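Local coordinates for protein dihydroorotase (Agrobacterium tumefaciens, PDB 2OGJ) that catalyses the deacetylation of acetyl-(R)-mandelate in vitro, acting as a zinc-dependent esterase that also hydrolyses acetyl glycolate less efficiently, at residues H79-G84 with G107-A112; D227-C232 with E257-D262; N234-S239 with G266-S271. All coordinates share one frame; numbering follows the deposited sequence.

How the interactions relate
All three contacts belong to the TIM barrel. Interaction 2 is buried barrel wall: two neighbouring parallel strands, 228-230 and 260-262, held by backbone hydrogen bonds. Interaction 3 joins the loops that follow these same two strands; it is only partly buried, has no direct hydrogen bond between its segments, and relies on small residues and a water. It touches interaction 2 where Ser269 OG lies 2.9 Å from His231 ND1. Interaction 1, also buried, pairs loops elsewhere on the rim, with its centre about 22 Å from that of interaction 2. Interactions 1 and 2 each supply a histidine to a different zinc ion of the binuclear centre.

Interaction 1 of 3, residues H79-G84 with G107-A112; sequences HIWHGG and GSAGEA. With ZN (zinc ion), chain G.
His79 and Ser108 meet edge-on. The imidazole turns its ND1 corner to the serine hydroxyl, which lies almost exactly in the ring plane, and the hydrogen bond from ND1 to OG is 2.8 Å long, with an N-H...O angle of 156°. With CG anti to the carbonyl carbon (chi1 -64°), the His79 ring hangs beside its own backbone N, one edge nitrogen facing Ser108 and the other, NE2, bound to a zinc ion at 2.2 Å. Histidine suits this place because it has two nitrogens on one flat ring: one can bind the metal while the other fixes the ring's rotation. Serine suits its own place because its short hydroxyl can accept from His79 and also hydrogen-bond to Asp105, a residue of strand 100-106. A second-shell chain of zinc, histidine, serine and carboxylate results, which probably strengthens the imidazole as a ligand.

The CB of Ser108, in contrast, meets Trp81, CB against CB at 3.4 Å. The indole also lies beside Ala109, approaching its methyl obliquely, though the closeness of that pair in the model is doubtful. The indole nitrogen NE1 is hydrogen-bonded outside the contact, to Asn113, while Phe117 of helix 114-122 meets the ring edge-to-face. Trp81 is also the centre of an inverse gamma turn, which bends the segment so that the CA of Gly84, a residue without a side chain, meets one face of the indole. Gly83 of a second subunit packs on Trp81.

With His77, His79 forms the His-X-His pair at the end of an early barrel strand, the metal-binding signature of the amidohydrolase superfamily; Asp291 and the carboxylated Lys175 complete this zinc site.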
loop_
_atom_site.group_PDB
_atom_site.type_symbol
_atom_site.label_atom_id
_atom_site.label_comp_id
_atom_site.label_asym_id
_atom_site.label_seq_id
_atom_site.Cartn_x
_atom_site.Cartn_y
_atom_site.Cartn_z
ATOM N N HIS A 79 0.735 17.845 25.638
ATOM C CA HIS A 79 0.775 18.202 24.231
ATOM C C HIS A 79 0.496 19.687 24.147
ATOM O O HIS A 79 -0.654 20.131 24.155
ATOM C CB HIS A 79 -0.246 17.371 23.462
ATOM C CG HIS A 79 0.064 15.907 23.482
ATOM N ND1 HIS A 79 1.080 15.355 22.733
ATOM C CD2 HIS A 79 -0.436 14.896 24.230
ATOM C CE1 HIS A 79 1.194 14.074 23.021
ATOM N NE2 HIS A 79 0.286 13.768 23.930
ATOM N N ILE A 80 1.585 20.441 24.068
ATOM C CA ILE A 80 1.536 21.879 24.039
ATOM C C ILE A 80 2.033 22.517 22.737
ATOM O O ILE A 80 2.523 23.656 22.736
ATOM C CB ILE A 80 2.324 22.422 25.237
ATOM C CG1 ILE A 80 3.686 21.730 25.311
ATOM C CG2 ILE A 80 1.531 22.174 26.545
ATOM C CD1 ILE A 80 4.484 22.139 26.539
ATOM N N TRP A 81 1.896 21.789 21.630
ATOM C CA TRP A 81 2.296 22.323 20.333
ATOM C C TRP A 81 1.045 23.033 19.805
ATOM O O TRP A 81 0.534 22.690 18.736
ATOM C CB TRP A 81 2.696 21.178 19.396
ATOM C CG TRP A 81 3.544 21.570 18.196
ATOM C CD1 TRP A 81 4.274 20.723 17.401
ATOM C CD2 TRP A 81 3.699 22.880 17.623
ATOM N NE1 TRP A 81 4.863 21.418 16.371
ATOM C CE2 TRP A 81 4.526 22.742 16.482
ATOM C CE3 TRP A 81 3.220 24.154 17.958
ATOM C CZ2 TRP A 81 4.878 23.829 15.676
ATOM C CZ3 TRP A 81 3.573 25.237 17.157
ATOM C CH2 TRP A 81 4.394 25.064 16.029
ATOM N N HIS A 82 0.548 23.994 20.593
ATOM C CA HIS A 82 -0.645 24.784 20.285
ATOM C C HIS A 82 -0.507 25.480 18.930
ATOM O O HIS A 82 0.521 26.077 18.620
ATOM C CB HIS A 82 -0.857 25.821 21.377
ATOM C CG HIS A 82 -1.915 26.826 21.051
ATOM N ND1 HIS A 82 -3.255 26.589 21.260
ATOM C CD2 HIS A 82 -1.832 28.040 20.455
ATOM C CE1 HIS A 82 -3.955 27.614 20.804
ATOM N NE2 HIS A 82 -3.116 28.506 20.309
ATOM N N GLY A 83 -1.557 25.403 18.127
ATOM C CA GLY A 83 -1.510 26.001 16.809
ATOM C C GLY A 83 -0.780 25.129 15.794
ATOM O O GLY A 83 -1.290 24.917 14.697
ATOM N N GLY A 84 0.408 24.629 16.147
ATOM C CA GLY A 84 1.179 23.784 15.239
ATOM C C GLY A 84 0.493 22.467 14.925
ATOM O O GLY A 84 0.549 21.952 13.810
ATOM N N GLY A 107 6.059 14.311 21.798
ATOM C CA GLY A 107 5.972 13.994 20.386
ATOM C C GLY A 107 4.869 14.667 19.609
ATOM O O GLY A 107 4.290 14.044 18.718
ATOM N N SER A 108 4.559 15.921 19.942
ATOM C CA SER A 108 3.524 16.646 19.218
ATOM C C SER A 108 4.171 17.132 17.924
ATOM O O SER A 108 3.521 17.264 16.885
ATOM C CB SER A 108 2.994 17.811 20.052
ATOM O OG SER A 108 2.396 17.344 21.250
ATOM N N ALA A 109 5.478 17.348 17.993
ATOM C CA ALA A 109 6.225 17.772 16.823
ATOM C C ALA A 109 7.246 16.710 16.404
ATOM O O ALA A 109 7.739 15.955 17.243
ATOM C CB ALA A 109 6.941 19.088 17.097
ATOM N N GLY A 110 7.535 16.661 15.100
ATOM C CA GLY A 110 8.519 15.735 14.565
ATOM C C GLY A 110 9.697 16.572 14.097
ATOM O O GLY A 110 9.860 17.700 14.546
ATOM N N GLU A 111 10.539 16.065 13.213
ATOM C CA GLU A 111 11.635 16.908 12.771
ATOM C C GLU A 111 11.123 18.009 11.840
ATOM O O GLU A 111 11.712 19.076 11.758
ATOM C CB GLU A 111 12.748 16.076 12.100
ATOM C CG GLU A 111 12.317 15.080 11.019
ATOM C CD GLU A 111 11.904 15.738 9.702
ATOM O OE1 GLU A 111 12.560 16.721 9.290
ATOM O OE2 GLU A 111 10.935 15.261 9.063
ATOM N N ALA A 112 10.008 17.759 11.166
ATOM C CA ALA A 112 9.437 18.732 10.239
ATOM C C ALA A 112 9.168 20.126 10.846
ATOM O O ALA A 112 9.661 21.134 10.328
ATOM C CB ALA A 112 8.145 18.172 9.605
HETATM ZN ZN ZN G . -0.023 11.640 24.389
#

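Interaction 2 of 3, residues D227-C232 with E257-D262; sequences DVVTHC and EGIRLD. With ZN (zinc ion), chain H.
Thr230 and Asp262 lie side by side at the tightly packed end of this strand pair, pointing the same way from one face of the sheet. The threonine hydroxyl gives its proton to Asp262 OD2 at 2.9 Å, meeting the anti lone pair of that carboxylate oxygen. Such a buried carboxylate needs several donors, and Ser287 and Ser289 supply others; the threonine oxygen is in turn hydrogen-bonded to ND1 of the zinc ligand His77. Next to this pair, Val228 lays CG1 against Asp262 CB (3.6 Å), its branch covering that methylene. Just past strand 228-230, Cys232 N at 3.1 Å and, weakly, His231 N bond to Asp262 O. This holds the turn in which His231, at positive phi, swings its ring out to bind a zinc ion through NE2 at 2.5 Å, with His208 and the carboxylated Lys175 on the same metal and Thr230 CG2 over one face of the ring.

Strands 228-230 and 260-262 are adjacent parallel strands of the TIM barrel, their short axes 4.7 Å apart at 19°, and helix 245-253 lies between them in sequence, a beta-alpha-beta crossover. Backbone bonds run the length of the pair, Val229 N to Arg260 O (2.8 Å) and Asp262 N to Val229 O (2.8 Å) among them. On the opposite face Val229 CG2 touches Ile259 CG2 at 4.0 Å, and helix 216-222 covers that valine.

Toward the N-terminal end the fit slackens. Arg260 N still bonds to Asp227 O, and the arginine CB and CG lie against that oxygen and beside Val228 CG2, but the chain then bends at chi2 (-50°) and its guanidinium heads away from strand 228-230. Gly258 and Ile259 are likewise partly exposed, whereas Asp227 is buried, its carboxylate salt-bridged to Lys195.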
loop_
_atom_site.group_PDB
_atom_site.type_symbol
_atom_site.label_atom_id
_atom_site.label_comp_id
_atom_site.label_asym_id
_atom_site.label_seq_id
_atom_site.Cartn_x
_atom_site.Cartn_y
_atom_site.Cartn_z
ATOM N N ASP A 227 14.567 4.134 29.501
ATOM C CA ASP A 227 13.439 4.238 28.586
ATOM C C ASP A 227 12.158 4.377 29.395
ATOM O O ASP A 227 12.087 3.982 30.565
ATOM C CB ASP A 227 13.346 3.011 27.676
ATOM C CG ASP A 227 14.283 3.085 26.488
ATOM O OD1 ASP A 227 14.274 2.120 25.701
ATOM O OD2 ASP A 227 15.015 4.091 26.328
ATOM N N VAL A 228 11.129 4.902 28.754
ATOM C CA VAL A 228 9.875 5.129 29.439
ATOM C C VAL A 228 8.687 4.530 28.692
ATOM O O VAL A 228 8.606 4.622 27.470
ATOM C CB VAL A 228 9.646 6.675 29.609
ATOM C CG1 VAL A 228 8.366 6.953 30.397
ATOM C CG2 VAL A 228 10.866 7.321 30.282
ATOM N N VAL A 229 7.771 3.910 29.430
ATOM C CA VAL A 229 6.563 3.354 28.835
ATOM C C VAL A 229 5.438 4.198 29.422
ATOM O O VAL A 229 5.176 4.168 30.627
ATOM C CB VAL A 229 6.321 1.876 29.233
ATOM C CG1 VAL A 229 4.911 1.464 28.861
ATOM C CG2 VAL A 229 7.370 0.975 28.599
ATOM N N THR A 230 4.780 4.976 28.573
ATOM C CA THR A 230 3.681 5.801 29.034
ATOM C C THR A 230 2.397 5.005 28.790
ATOM O O THR A 230 2.328 4.203 27.859
ATOM C CB THR A 230 3.664 7.174 28.302
ATOM O OG1 THR A 230 2.691 8.024 28.920
ATOM C CG2 THR A 230 3.348 7.002 26.816
ATOM N N HIS A 231 1.401 5.240 29.645
ATOM C CA HIS A 231 0.113 4.552 29.627
ATOM C C HIS A 231 0.290 3.220 30.361
ATOM O O HIS A 231 -0.477 2.283 30.175
ATOM C CB HIS A 231 -0.365 4.301 28.197
ATOM C CG HIS A 231 -0.495 5.544 27.370
ATOM N ND1 HIS A 231 -0.782 6.779 27.916
ATOM C CD2 HIS A 231 -0.435 5.734 26.031
ATOM C CE1 HIS A 231 -0.895 7.675 26.952
ATOM N NE2 HIS A 231 -0.689 7.066 25.799
ATOM N N CYS A 232 1.305 3.160 31.216
ATOM C CA CYS A 232 1.651 1.948 31.964
ATOM C C CYS A 232 0.485 1.218 32.617
ATOM O O CYS A 232 0.481 -0.016 32.682
ATOM C CB CYS A 232 2.687 2.278 33.043
ATOM S SG CYS A 232 2.024 3.307 34.343
ATOM N N GLU A 257 13.236 -3.004 36.184
ATOM C CA GLU A 257 14.691 -3.059 36.414
ATOM C C GLU A 257 15.386 -2.027 35.513
ATOM O O GLU A 257 16.313 -2.366 34.780
ATOM C CB GLU A 257 15.240 -4.441 36.030
ATOM C CG GLU A 257 14.985 -4.824 34.556
ATOM C CD GLU A 257 15.713 -6.093 34.105
ATOM O OE1 GLU A 257 15.273 -6.704 33.113
ATOM O OE2 GLU A 257 16.726 -6.481 34.723
ATOM N N GLY A 258 14.935 -0.780 35.557
ATOM C CA GLY A 258 15.534 0.242 34.725
ATOM C C GLY A 258 14.505 0.968 33.870
ATOM O O GLY A 258 14.581 2.186 33.727
ATOM N N ILE A 259 13.557 0.224 33.293
ATOM C CA ILE A 259 12.513 0.802 32.451
ATOM C C ILE A 259 11.522 1.607 33.289
ATOM O O ILE A 259 10.899 1.076 34.209
ATOM C CB ILE A 259 11.737 -0.290 31.671
ATOM C CG1 ILE A 259 12.598 -0.839 30.532
ATOM C CG2 ILE A 259 10.460 0.291 31.077
ATOM C CD1 ILE A 259 13.857 -1.508 30.979
ATOM N N ARG A 260 11.368 2.885 32.951
ATOM C CA ARG A 260 10.471 3.767 33.676
ATOM C C ARG A 260 9.016 3.635 33.257
ATOM O O ARG A 260 8.684 3.722 32.066
ATOM C CB ARG A 260 10.910 5.210 33.492
ATOM C CG ARG A 260 12.393 5.446 33.709
ATOM C CD ARG A 260 12.875 4.851 35.015
ATOM N NE ARG A 260 14.160 5.412 35.404
ATOM C CZ ARG A 260 14.870 4.968 36.431
ATOM N NH1 ARG A 260 14.412 3.960 37.159
ATOM N NH2 ARG A 260 16.029 5.536 36.733
ATOM N N LEU A 261 8.149 3.411 34.241
ATOM C CA LEU A 261 6.720 3.302 33.963
ATOM C C LEU A 261 6.079 4.672 34.228
ATOM O O LEU A 261 6.262 5.254 35.299
ATOM C CB LEU A 261 6.059 2.210 34.823
ATOM C CG LEU A 261 6.577 0.769 34.684
ATOM C CD1 LEU A 261 5.711 -0.153 35.475
ATOM C CD2 LEU A 261 6.533 0.281 33.270
ATOM N N ASP A 262 5.356 5.191 33.235
ATOM C CA ASP A 262 4.699 6.497 33.321
ATOM C C ASP A 262 3.179 6.368 33.156
ATOM O O ASP A 262 2.707 5.694 32.244
ATOM C CB ASP A 262 5.274 7.411 32.233
ATOM C CG ASP A 262 4.664 8.815 32.241
ATOM O OD1 ASP A 262 4.853 9.540 33.248
ATOM O OD2 ASP A 262 4.009 9.188 31.229
HETATM ZN ZN ZN H . -0.361 8.428 23.770
#

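Interaction 3 of 3, residues N234-S239 with G266-S271; sequences NGKSGS and GGASFS
Lys236 meets Ala268 through a chain that leaves the backbone with CG anti to the carbonyl carbon (chi1 -62°), bends at chi2 (-59°) and then runs extended. This brings the methylenes CG and CE along the Ala268 carbonyl, with CE 3.4 Å from Ala268 O, and carries NZ past it to a water at 2.8 Å. That water donates to Gly267 O at 3.0 Å, so the ammonium group reaches the second loop through solvent. A long, flexible side chain suits this rim, where NZ is also hydrogen-bonded to Asn365.

At Ser271 the backbone points CB at the other loop, and the torsion directs only the hydroxyl: OG is anti to the backbone N (chi1 172°) and turns toward the start of helix 272-280. There Ser271 is the N-cap, through a weak hydrogen bond from OG to Val274 N. Its CB packs on Gly235 N, 3.7 Å away, and on Gly235 CA, where glycine presents only backbone. Beside it the Asn234 backbone crosses the Ser269 carbonyl, with Asn234 CA 3.2 Å from Ser269 O, and this contact is packing without a hydrogen bond.

Farther along its own loop, Lys236 O accepts from both Ser239 N and Ser239 OG, each at 3.0 Å and from the same face of the carbonyl plane, OG coming from well above that plane and not along a lone pair. Gly238, at positive phi, lets the chain turn tightly between Lys236 and Ser239.

The contact belongs to the catalytic rim of the barrel, Ser269 standing near a zinc ion and its ligand His231. Segment 234-239 leads from strand 228-230 toward helix 245-253; segment 266-271 leads from strand 260-262 into helix 272-280, while Phe270 packs on helix 304-313.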
loop_
_atom_site.group_PDB
_atom_site.type_symbol
_atom_site.label_atom_id
_atom_site.label_comp_id
_atom_site.label_asym_id
_atom_site.label_seq_id
_atom_site.Cartn_x
_atom_site.Cartn_y
_atom_site.Cartn_z
ATOM N N ASN A 234 -2.962 1.420 31.757
ATOM C CA ASN A 234 -4.196 1.529 31.010
ATOM C C ASN A 234 -4.971 0.263 31.291
ATOM O O ASN A 234 -4.392 -0.790 31.548
ATOM C CB ASN A 234 -3.934 1.648 29.504
ATOM C CG ASN A 234 -3.532 0.326 28.876
ATOM O OD1 ASN A 234 -2.356 -0.035 28.863
ATOM N ND2 ASN A 234 -4.517 -0.411 28.368
ATOM N N GLY A 235 -6.290 0.379 31.250
ATOM C CA GLY A 235 -7.153 -0.760 31.497
ATOM C C GLY A 235 -7.931 -1.149 30.253
ATOM O O GLY A 235 -9.136 -1.406 30.308
ATOM N N LYS A 236 -7.242 -1.173 29.118
ATOM C CA LYS A 236 -7.876 -1.551 27.865
ATOM C C LYS A 236 -7.494 -2.982 27.443
ATOM O O LYS A 236 -6.340 -3.407 27.606
ATOM C CB LYS A 236 -7.482 -0.564 26.772
ATOM C CG LYS A 236 -7.933 0.853 27.037
ATOM C CD LYS A 236 -9.445 0.974 27.184
ATOM C CE LYS A 236 -9.875 2.431 27.341
ATOM N NZ LYS A 236 -11.342 2.587 27.502
ATOM N N SER A 237 -8.473 -3.711 26.900
ATOM C CA SER A 237 -8.274 -5.083 26.438
ATOM C C SER A 237 -7.143 -5.174 25.409
ATOM O O SER A 237 -7.169 -4.491 24.387
ATOM C CB SER A 237 -9.568 -5.627 25.809
ATOM O OG SER A 237 -10.636 -5.750 26.742
ATOM N N GLY A 238 -6.160 -6.023 25.679
ATOM C CA GLY A 238 -5.055 -6.173 24.756
ATOM C C GLY A 238 -3.852 -5.320 25.113
ATOM O O GLY A 238 -2.813 -5.369 24.441
ATOM N N SER A 239 -3.974 -4.536 26.182
ATOM C CA SER A 239 -2.871 -3.669 26.597
ATOM C C SER A 239 -2.734 -3.562 28.108
ATOM O O SER A 239 -1.727 -3.090 28.608
ATOM C CB SER A 239 -3.035 -2.268 25.974
ATOM O OG SER A 239 -4.408 -1.909 25.813
ATOM N N GLY A 266 -4.713 9.868 29.972
ATOM C CA GLY A 266 -5.206 10.747 28.930
ATOM C C GLY A 266 -6.474 10.441 28.165
ATOM O O GLY A 266 -6.494 10.565 26.937
ATOM N N GLY A 267 -7.540 10.063 28.859
ATOM C CA GLY A 267 -8.772 9.771 28.149
ATOM C C GLY A 267 -8.950 8.287 27.921
ATOM O O GLY A 267 -10.052 7.763 28.079
ATOM N N ALA A 268 -7.876 7.598 27.550
ATOM C CA ALA A 268 -7.971 6.165 27.335
ATOM C C ALA A 268 -6.891 5.348 28.044
ATOM O O ALA A 268 -6.974 4.126 28.076
ATOM C CB ALA A 268 -7.946 5.862 25.834
ATOM N N SER A 269 -5.900 6.008 28.645
ATOM C CA SER A 269 -4.793 5.274 29.267
ATOM C C SER A 269 -4.663 5.081 30.790
ATOM O O SER A 269 -3.591 4.663 31.268
ATOM C CB SER A 269 -3.480 5.844 28.733
ATOM O OG SER A 269 -3.540 5.972 27.320
ATOM N N PHE A 270 -5.712 5.381 31.557
ATOM C CA PHE A 270 -5.637 5.164 32.999
ATOM C C PHE A 270 -6.870 4.514 33.592
ATOM O O PHE A 270 -7.992 4.949 33.351
ATOM C CB PHE A 270 -5.367 6.458 33.764
ATOM C CG PHE A 270 -5.229 6.254 35.254
ATOM C CD1 PHE A 270 -4.079 5.679 35.788
ATOM C CD2 PHE A 270 -6.273 6.598 36.121
ATOM C CE1 PHE A 270 -3.970 5.448 37.163
ATOM C CE2 PHE A 270 -6.170 6.369 37.495
ATOM C CZ PHE A 270 -5.020 5.795 38.016
ATOM N N SER A 271 -6.628 3.470 34.380
ATOM C CA SER A 271 -7.677 2.721 35.057
ATOM C C SER A 271 -7.380 2.605 36.554
ATOM O O SER A 271 -6.265 2.240 36.946
ATOM C CB SER A 271 -7.782 1.314 34.469
ATOM O OG SER A 271 -8.675 0.512 35.233
HETATM O O HOH W 1 -11.566 5.325 27.065
#